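DNA polymerase (Bacillus phage phi29, PDB 2PY5) replicates the viral genome by protein-primed, highly processive DNA synthesis with strand displacement, and also carries a 3'-5' exonuclease activity. Local coordinates at residues N251-Y254 with P255-Y259; W367-I370 with K371-E375; A382-M385 with L386-Y390. The protein carries 2 engineered substitutions. One frame throughout, in Å; residues are numbered along the deposited sequence.

Interaction 1: residues N251-Y254 with P255-Y259; sequences NSLY and PAQMY. With EDO (1,2-ethanediol), chain T.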
loop_
_atom_site.group_PDB
_atom_site.type_symbol
_atom_site.label_atom_id
_atom_site.label_comp_id
_atom_site.label_asym_id
_atom_site.label_seq_id
_atom_site.Cartn_x
_atom_site.Cartn_y
_atom_site.Cartn_z
ATOM N N ASN F 251 -18.173 -2.220 3.685
ATOM C CA ASN F 251 -17.882 -0.924 4.285
ATOM C C ASN F 251 -16.748 -1.079 5.289
ATOM O O ASN F 251 -16.943 -1.659 6.373
ATOM C CB ASN F 251 -19.134 -0.355 4.957
ATOM C CG ASN F 251 -20.268 -0.114 3.977
ATOM O OD1 ASN F 251 -20.062 0.483 2.909
ATOM N ND2 ASN F 251 -21.464 -0.563 4.328
ATOM N N SER F 252 -15.567 -0.607 4.893
ATOM C CA SER F 252 -14.353 -0.626 5.711
ATOM C C SER F 252 -13.982 -2.032 6.207
ATOM O O SER F 252 -13.955 -2.294 7.405
ATOM C CB SER F 252 -14.465 0.369 6.851
ATOM O OG SER F 252 -14.584 1.696 6.329
ATOM N N LEU F 253 -13.646 -2.904 5.258
ATOM C CA LEU F 253 -13.355 -4.312 5.542
ATOM C C LEU F 253 -12.457 -4.550 6.772
ATOM O O LEU F 253 -12.831 -5.288 7.680
ATOM C CB LEU F 253 -12.709 -4.957 4.305
ATOM C CG LEU F 253 -12.299 -6.439 4.422
ATOM C CD1 LEU F 253 -13.493 -7.311 4.323
ATOM C CD2 LEU F 253 -11.267 -6.764 3.349
ATOM N N TYR F 254 -11.275 -3.956 6.778
ATOM C CA TYR F 254 -10.293 -4.300 7.807
ATOM C C TYR F 254 -10.665 -3.707 9.150
ATOM O O TYR F 254 -10.735 -4.455 10.137
ATOM C CB TYR F 254 -8.882 -3.933 7.358
ATOM C CG TYR F 254 -8.358 -4.877 6.283
ATOM C CD1 TYR F 254 -8.117 -4.435 4.995
ATOM C CD2 TYR F 254 -8.112 -6.216 6.557
ATOM C CE1 TYR F 254 -7.642 -5.321 4.010
ATOM C CE2 TYR F 254 -7.638 -7.074 5.598
ATOM C CZ TYR F 254 -7.409 -6.636 4.342
ATOM O OH TYR F 254 -6.913 -7.513 3.366
ATOM N N PRO F 255 -10.999 -2.396 9.209
ATOM C CA PRO F 255 -11.536 -1.909 10.476
ATOM C C PRO F 255 -12.747 -2.701 10.988
ATOM O O PRO F 255 -12.903 -2.878 12.214
ATOM C CB PRO F 255 -11.915 -0.456 10.158
ATOM C CG PRO F 255 -10.945 -0.052 9.128
ATOM C CD PRO F 255 -10.858 -1.295 8.239
ATOM N N ALA F 256 -13.622 -3.162 10.088
ATOM C CA ALA F 256 -14.772 -3.958 10.500
ATOM C C ALA F 256 -14.332 -5.256 11.189
ATOM O O ALA F 256 -14.913 -5.637 12.199
ATOM C CB ALA F 256 -15.682 -4.270 9.320
ATOM N N GLN F 257 -13.318 -5.924 10.658
ATOM C CA GLN F 257 -12.832 -7.157 11.323
ATOM C C GLN F 257 -12.252 -6.848 12.703
ATOM O O GLN F 257 -12.499 -7.558 13.688
ATOM C CB GLN F 257 -11.789 -7.903 10.489
ATOM C CG GLN F 257 -12.162 -8.176 9.052
ATOM C CD GLN F 257 -13.571 -8.618 8.871
ATOM O OE1 GLN F 257 -14.006 -9.621 9.441
ATOM N NE2 GLN F 257 -14.329 -7.861 8.067
ATOM N N MET F 258 -11.479 -5.772 12.764
ATOM C CA MET F 258 -10.873 -5.322 14.024
ATOM C C MET F 258 -11.928 -4.974 15.077
ATOM O O MET F 258 -11.738 -5.222 16.272
ATOM C CB MET F 258 -9.939 -4.142 13.737
ATOM C CG MET F 258 -8.804 -4.559 12.815
ATOM S SD MET F 258 -7.948 -3.165 12.054
ATOM C CE MET F 258 -6.983 -2.775 13.393
ATOM N N TYR F 259 -13.057 -4.427 14.632
ATOM C CA TYR F 259 -14.069 -3.956 15.553
ATOM C C TYR F 259 -14.856 -5.089 16.192
ATOM O O TYR F 259 -15.249 -4.969 17.345
ATOM C CB TYR F 259 -15.044 -3.026 14.829
ATOM C CG TYR F 259 -15.791 -2.080 15.744
ATOM C CD1 TYR F 259 -17.111 -2.310 16.089
ATOM C CD2 TYR F 259 -15.166 -0.949 16.256
ATOM C CE1 TYR F 259 -17.802 -1.430 16.946
ATOM C CE2 TYR F 259 -15.837 -0.059 17.079
ATOM C CZ TYR F 259 -17.153 -0.308 17.434
ATOM O OH TYR F 259 -17.818 0.569 18.243
HETATM C C1 EDO T . -17.657 -8.469 8.730
HETATM O O1 EDO T . -17.321 -7.472 7.760
HETATM C C2 EDO T . -17.408 -7.955 10.145
HETATM O O2 EDO T . -18.252 -6.831 10.439
#
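The carbonyl oxygen of Leu253 is gripped twice by Gln257, once by its backbone and once by its own side-chain amide. Gln257 N donates to Leu253 O at 3.1 Å as the ordinary i to i+4 helix bond, and Gln257 NE2 donates to Leu253 O at 3.0 Å. The two donors come in from opposite faces of the carbonyl plane, and the acceptor lies close to the plane of the Gln257 amide. What brings the amide back is a bend in the chain: CG starts beside the backbone N (chi1 -51°) and chi2 of -42° folds the end over the preceding turn. Leu253 CD1 lies 3.9 Å from Gln257 NE2. The same nitrogen gives a weak bond to an ethanediol O1, while Gln257 OE1 receives a bond from Arg261 NE, which helps set which end of the amide faces the helix. This is the first turn of helix 253-260. Ser252 sits at the N-cap position without a capping bond from its side chain; its O accepts from Ala256 N at 2.8 Å. Pro255 has no N-H to offer, which costs nothing so early in a helix, and its CD rests 3.4 Å from Ser252 O and against Tyr254 CB. One face of the Tyr254 ring is touched near its rim by Leu253 CD2, and the ring also stacks with Tyr390, its partner in what is probably nucleotide selection. The turn follows strand 241-250, which carries Asp249, a ligand of the catalytic magnesium. Helix 427-447 packs against it through Ala437 at Leu253 and Tyr254, Trp436 at Gln257 and Ile433 at Met258, while helix 361-373 meets Ser252 through Lys371 and Met258 through Ile364.

Interaction 2: residues W367-I370 with K371-E375; sequences WTYI and KTTSE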
loop_
_atom_site.group_PDB
_atom_site.type_symbol
_atom_site.label_atom_id
_atom_site.label_comp_id
_atom_site.label_asym_id
_atom_site.label_seq_id
_atom_site.Cartn_x
_atom_site.Cartn_y
_atom_site.Cartn_z
ATOM N N TRP F 367 -11.510 7.616 15.611
ATOM C CA TRP F 367 -11.152 8.064 14.272
ATOM C C TRP F 367 -12.335 7.996 13.305
ATOM O O TRP F 367 -12.408 8.785 12.368
ATOM C CB TRP F 367 -9.901 7.320 13.776
ATOM C CG TRP F 367 -8.715 7.812 14.497
ATOM C CD1 TRP F 367 -8.046 7.203 15.520
ATOM C CD2 TRP F 367 -8.076 9.070 14.295
ATOM N NE1 TRP F 367 -7.001 7.990 15.937
ATOM C CE2 TRP F 367 -7.003 9.149 15.209
ATOM C CE3 TRP F 367 -8.300 10.139 13.418
ATOM C CZ2 TRP F 367 -6.162 10.269 15.283
ATOM C CZ3 TRP F 367 -7.461 11.239 13.477
ATOM C CH2 TRP F 367 -6.403 11.299 14.409
ATOM N N THR F 368 -13.270 7.079 13.537
ATOM C CA THR F 368 -14.512 7.061 12.767
ATOM C C THR F 368 -15.328 8.337 13.044
ATOM O O THR F 368 -15.850 8.956 12.117
ATOM C CB THR F 368 -15.338 5.787 13.040
ATOM O OG1 THR F 368 -14.552 4.634 12.717
ATOM C CG2 THR F 368 -16.595 5.762 12.199
ATOM N N TYR F 369 -15.399 8.772 14.303
ATOM C CA TYR F 369 -16.095 10.026 14.600
ATOM C C TYR F 369 -15.478 11.205 13.859
ATOM O O TYR F 369 -16.183 12.015 13.253
ATOM C CB TYR F 369 -16.082 10.311 16.100
ATOM C CG TYR F 369 -16.856 11.550 16.451
ATOM C CD1 TYR F 369 -18.241 11.523 16.505
ATOM C CD2 TYR F 369 -16.211 12.754 16.704
ATOM C CE1 TYR F 369 -18.969 12.660 16.822
ATOM C CE2 TYR F 369 -16.930 13.903 17.013
ATOM C CZ TYR F 369 -18.313 13.846 17.073
ATOM O OH TYR F 369 -19.063 14.962 17.377
ATOM N N ILE F 370 -14.150 11.299 13.906
ATOM C CA ILE F 370 -13.441 12.372 13.204
ATOM C C ILE F 370 -13.718 12.290 11.694
ATOM O O ILE F 370 -14.024 13.300 11.056
ATOM C CB ILE F 370 -11.936 12.365 13.521
ATOM C CG1 ILE F 370 -11.713 12.755 14.989
ATOM C CG2 ILE F 370 -11.196 13.316 12.582
ATOM C CD1 ILE F 370 -10.311 12.487 15.498
ATOM N N LYS F 371 -13.659 11.084 11.137
ATOM C CA LYS F 371 -13.959 10.882 9.707
ATOM C C LYS F 371 -15.346 11.407 9.355
ATOM O O LYS F 371 -15.525 12.158 8.390
ATOM C CB LYS F 371 -13.873 9.396 9.353
ATOM C CG LYS F 371 -14.131 9.074 7.888
ATOM C CD LYS F 371 -14.184 7.562 7.694
ATOM C CE LYS F 371 -14.864 7.153 6.396
ATOM N NZ LYS F 371 -15.313 5.722 6.467
ATOM N N THR F 372 -16.325 11.008 10.158
ATOM C CA THR F 372 -17.727 11.308 9.906
ATOM C C THR F 372 -18.040 12.799 10.061
ATOM O O THR F 372 -18.936 13.314 9.390
ATOM C CB THR F 372 -18.652 10.458 10.853
ATOM O OG1 THR F 372 -18.489 9.059 10.566
ATOM C CG2 THR F 372 -20.125 10.834 10.678
ATOM N N THR F 373 -17.315 13.488 10.941
ATOM C CA THR F 373 -17.618 14.899 11.250
ATOM C C THR F 373 -16.699 15.916 10.562
ATOM O O THR F 373 -16.877 17.124 10.720
ATOM C CB THR F 373 -17.605 15.160 12.771
ATOM O OG1 THR F 373 -16.340 14.803 13.327
ATOM C CG2 THR F 373 -18.710 14.368 13.450
ATOM N N SER F 374 -15.758 15.431 9.762
ATOM C CA SER F 374 -14.766 16.289 9.130
ATOM C C SER F 374 -14.864 16.203 7.615
ATOM O O SER F 374 -15.553 15.344 7.073
ATOM C CB SER F 374 -13.367 15.884 9.581
ATOM O OG SER F 374 -13.297 15.831 10.995
ATOM N N GLU F 375 -14.166 17.106 6.939
ATOM C CA GLU F 375 -14.133 17.122 5.484
ATOM C C GLU F 375 -12.714 17.310 5.013
ATOM O O GLU F 375 -11.818 17.597 5.809
ATOM C CB GLU F 375 -15.026 18.236 4.934
ATOM C CG GLU F 375 -16.503 17.908 4.982
#
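The C-terminal end of helix 361-373, the helix that presents Lys371 to the phosphates of the incoming nucleotide, carries three successive hydroxyls that turn back onto carbonyls of the preceding turn. Thr372 OG1 donates to Thr368 O at 3.1 Å, Thr373 OG1 to Tyr369 O at 2.8 Å, and Ser374 OG to Ile370 O at 2.6 Å. The first two arrive above the carbonyl planes, at oxygens to which the backbone amides of Thr372 and Thr373 also donate. At Tyr369 O, the hydroxyl and N-H of Thr373 come from opposite faces. Thr373 holds OG1 between its backbone N and carbonyl carbon (chi1 58°), and this sends CG2 over one face of the Tyr369 ring: a CH-pi contact at 3.9 Å from CG2 to the ring centroid, 19° off the normal. Ile370 CG2 lies 3.6 Å from Ser374 OG, and Ile370 CD1 touches one face of Trp367 near its rim. Lys371, in contrast, runs away from this end, its chain extended from CB to NZ. Thr368 OG1 bonds instead to Ile364 O, one turn earlier. Thr368 O and Tyr369 O thus each gain a hydroxyl donor beside the amide, and Ile370 O takes Ser374 OG with a weak bond from Thr373 N; these added bonds would probably hold the three hydroxyl side chains against the helix.

Interaction 3: residues A382-M385 with L386-Y390; sequences AKLM and LNSLY. With EDO (1,2-ethanediol), chain H.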
loop_
_atom_site.group_PDB
_atom_site.type_symbol
_atom_site.label_atom_id
_atom_site.label_comp_id
_atom_site.label_asym_id
_atom_site.label_seq_id
_atom_site.Cartn_x
_atom_site.Cartn_y
_atom_site.Cartn_z
ATOM N N ALA F 382 -8.075 10.935 8.935
ATOM C CA ALA F 382 -8.810 9.973 9.773
ATOM C C ALA F 382 -8.884 8.610 9.092
ATOM O O ALA F 382 -8.700 7.574 9.726
ATOM C CB ALA F 382 -10.202 10.503 10.091
ATOM N N LYS F 383 -9.144 8.608 7.790
ATOM C CA LYS F 383 -9.136 7.380 7.004
ATOM C C LYS F 383 -7.760 6.732 7.053
ATOM O O LYS F 383 -7.620 5.523 7.216
ATOM C CB LYS F 383 -9.534 7.688 5.567
ATOM C CG LYS F 383 -10.979 8.159 5.448
ATOM C CD LYS F 383 -11.254 8.847 4.133
ATOM C CE LYS F 383 -11.123 7.924 2.962
ATOM N NZ LYS F 383 -11.366 8.686 1.688
ATOM N N LEU F 384 -6.728 7.556 6.915
ATOM C CA LEU F 384 -5.374 7.061 6.964
ATOM C C LEU F 384 -5.059 6.411 8.313
ATOM O O LEU F 384 -4.456 5.340 8.370
ATOM C CB LEU F 384 -4.394 8.202 6.650
ATOM C CG LEU F 384 -2.982 7.851 6.237
ATOM C CD1 LEU F 384 -2.918 6.950 4.997
ATOM C CD2 LEU F 384 -2.244 9.161 5.982
ATOM N N MET F 385 -5.508 7.019 9.406
ATOM C CA MET F 385 -5.286 6.436 10.729
ATOM C C MET F 385 -5.986 5.073 10.870
ATOM O O MET F 385 -5.419 4.112 11.377
ATOM C CB MET F 385 -5.769 7.386 11.824
ATOM C CG MET F 385 -4.865 8.597 12.031
ATOM S SD MET F 385 -3.271 8.178 12.730
ATOM C CE MET F 385 -3.692 7.795 14.438
ATOM N N LEU F 386 -7.217 4.996 10.397
ATOM C CA LEU F 386 -7.992 3.752 10.468
ATOM C C LEU F 386 -7.393 2.660 9.597
ATOM O O LEU F 386 -7.405 1.485 9.965
ATOM C CB LEU F 386 -9.432 4.022 10.034
ATOM C CG LEU F 386 -10.252 4.814 11.053
ATOM C CD1 LEU F 386 -11.492 5.401 10.408
ATOM C CD2 LEU F 386 -10.631 3.932 12.259
ATOM N N ASN F 387 -6.891 3.056 8.425
ATOM C CA ASN F 387 -6.483 2.088 7.381
ATOM C C ASN F 387 -5.050 1.569 7.564
ATOM O O ASN F 387 -4.717 0.487 7.082
ATOM C CB ASN F 387 -6.633 2.710 5.988
ATOM C CG ASN F 387 -8.078 2.863 5.565
ATOM O OD1 ASN F 387 -8.948 2.116 6.029
ATOM N ND2 ASN F 387 -8.345 3.806 4.644
ATOM N N SER F 388 -4.208 2.332 8.255
ATOM C CA SER F 388 -2.778 2.055 8.335
ATOM C C SER F 388 -2.362 1.301 9.610
ATOM O O SER F 388 -1.177 1.021 9.803
ATOM C CB SER F 388 -1.987 3.369 8.244
ATOM O OG SER F 388 -2.330 4.149 7.107
ATOM N N LEU F 389 -3.326 0.913 10.435
ATOM C CA LEU F 389 -3.010 0.221 11.684
ATOM C C LEU F 389 -2.705 -1.291 11.539
ATOM O O LEU F 389 -1.681 -1.769 12.044
ATOM C CB LEU F 389 -4.155 0.403 12.706
ATOM C CG LEU F 389 -3.872 -0.203 14.074
ATOM C CD1 LEU F 389 -2.576 0.256 14.718
ATOM C CD2 LEU F 389 -5.069 0.115 14.999
ATOM N N TYR F 390 -3.573 -2.066 10.888
ATOM C CA TYR F 390 -3.434 -3.519 11.011
ATOM C C TYR F 390 -2.095 -4.016 10.489
ATOM O O TYR F 390 -1.492 -4.948 11.032
ATOM C CB TYR F 390 -4.594 -4.295 10.351
ATOM C CG TYR F 390 -4.442 -4.557 8.867
ATOM C CD1 TYR F 390 -3.710 -5.643 8.404
ATOM C CD2 TYR F 390 -5.022 -3.719 7.940
ATOM C CE1 TYR F 390 -3.565 -5.877 7.067
ATOM C CE2 TYR F 390 -4.877 -3.948 6.583
ATOM C CZ TYR F 390 -4.140 -5.025 6.160
ATOM O OH TYR F 390 -4.005 -5.275 4.811
HETATM C C1 EDO H . -12.225 3.867 4.531
HETATM O O1 EDO H . -11.145 3.970 3.585
HETATM C C2 EDO H . -11.977 4.844 5.680
HETATM O O2 EDO H . -11.240 4.307 6.800
#
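Ser388 and Leu384 meet on one side of the last turn of helix 376-387, and Asn387 and Lys383 on another. The Ser388 hydroxyl folds back along the helix, OG beside its own backbone N (chi1 -53°), and donates to Leu384 O at 2.7 Å, tilted 26° from the carbonyl plane. Ser388 N adds a weak bond to the same oxygen. Leu384 CD1 flanks this hydroxyl at 3.6 Å from OG, pairing a methyl with the polar group. Asn387 N bonds to Lys383 O at 2.8 Å, while the Asn387 amide leans back over Lys383 O without bonding to it and binds an ethanediol: ND2 donates almost straight to O1 (3.0 Å, 174°) and OD1 accepts from O2 at 3.3 Å. The Lys383 chain runs past the same diol, CG lying 3.5 Å from its C2, then bends at chi3, and NZ bonds to Gln380 OE1. Leu386 lays CG against Ala382 O at 3.4 Å. On the buried side Met385 and Leu386 pack against Trp367 of helix 361-373, and Met385 O accepts from Ser194 OG of helix 190-202. A polar face with Lys383 and Asn387 and an apolar one with Met385 and Leu386 suit the fingers helix of a family B polymerase, whose Lys383 contacts the incoming nucleotide, whose Leu384 probably helps position the templating nucleotide and whose Asn387 probably helps bind template-primer structures.

Overall arrangement
The three contacts follow one another along the chain, each a short piece of a different helix with its adjoining residues: 253-260, 361-373 and 376-387, all within the region for initiation and polymerization. Interactions 2 and 3 sit on consecutive helices, their centres about 12 Å apart, joined where Trp367 packs on Met385 and Leu386 and Ala382 lies against the turn at Lys371. The centre of interaction 1 is about 11 Å from that of interaction 3, which it meets through Tyr254 and Tyr390, and about 16 Å from that of interaction 2, touched by Ser252 near Lys371. Together they bring Tyr254, Lys371 and Lys383, which bind the incoming nucleotide, together with Tyr390, probably involved in selecting it.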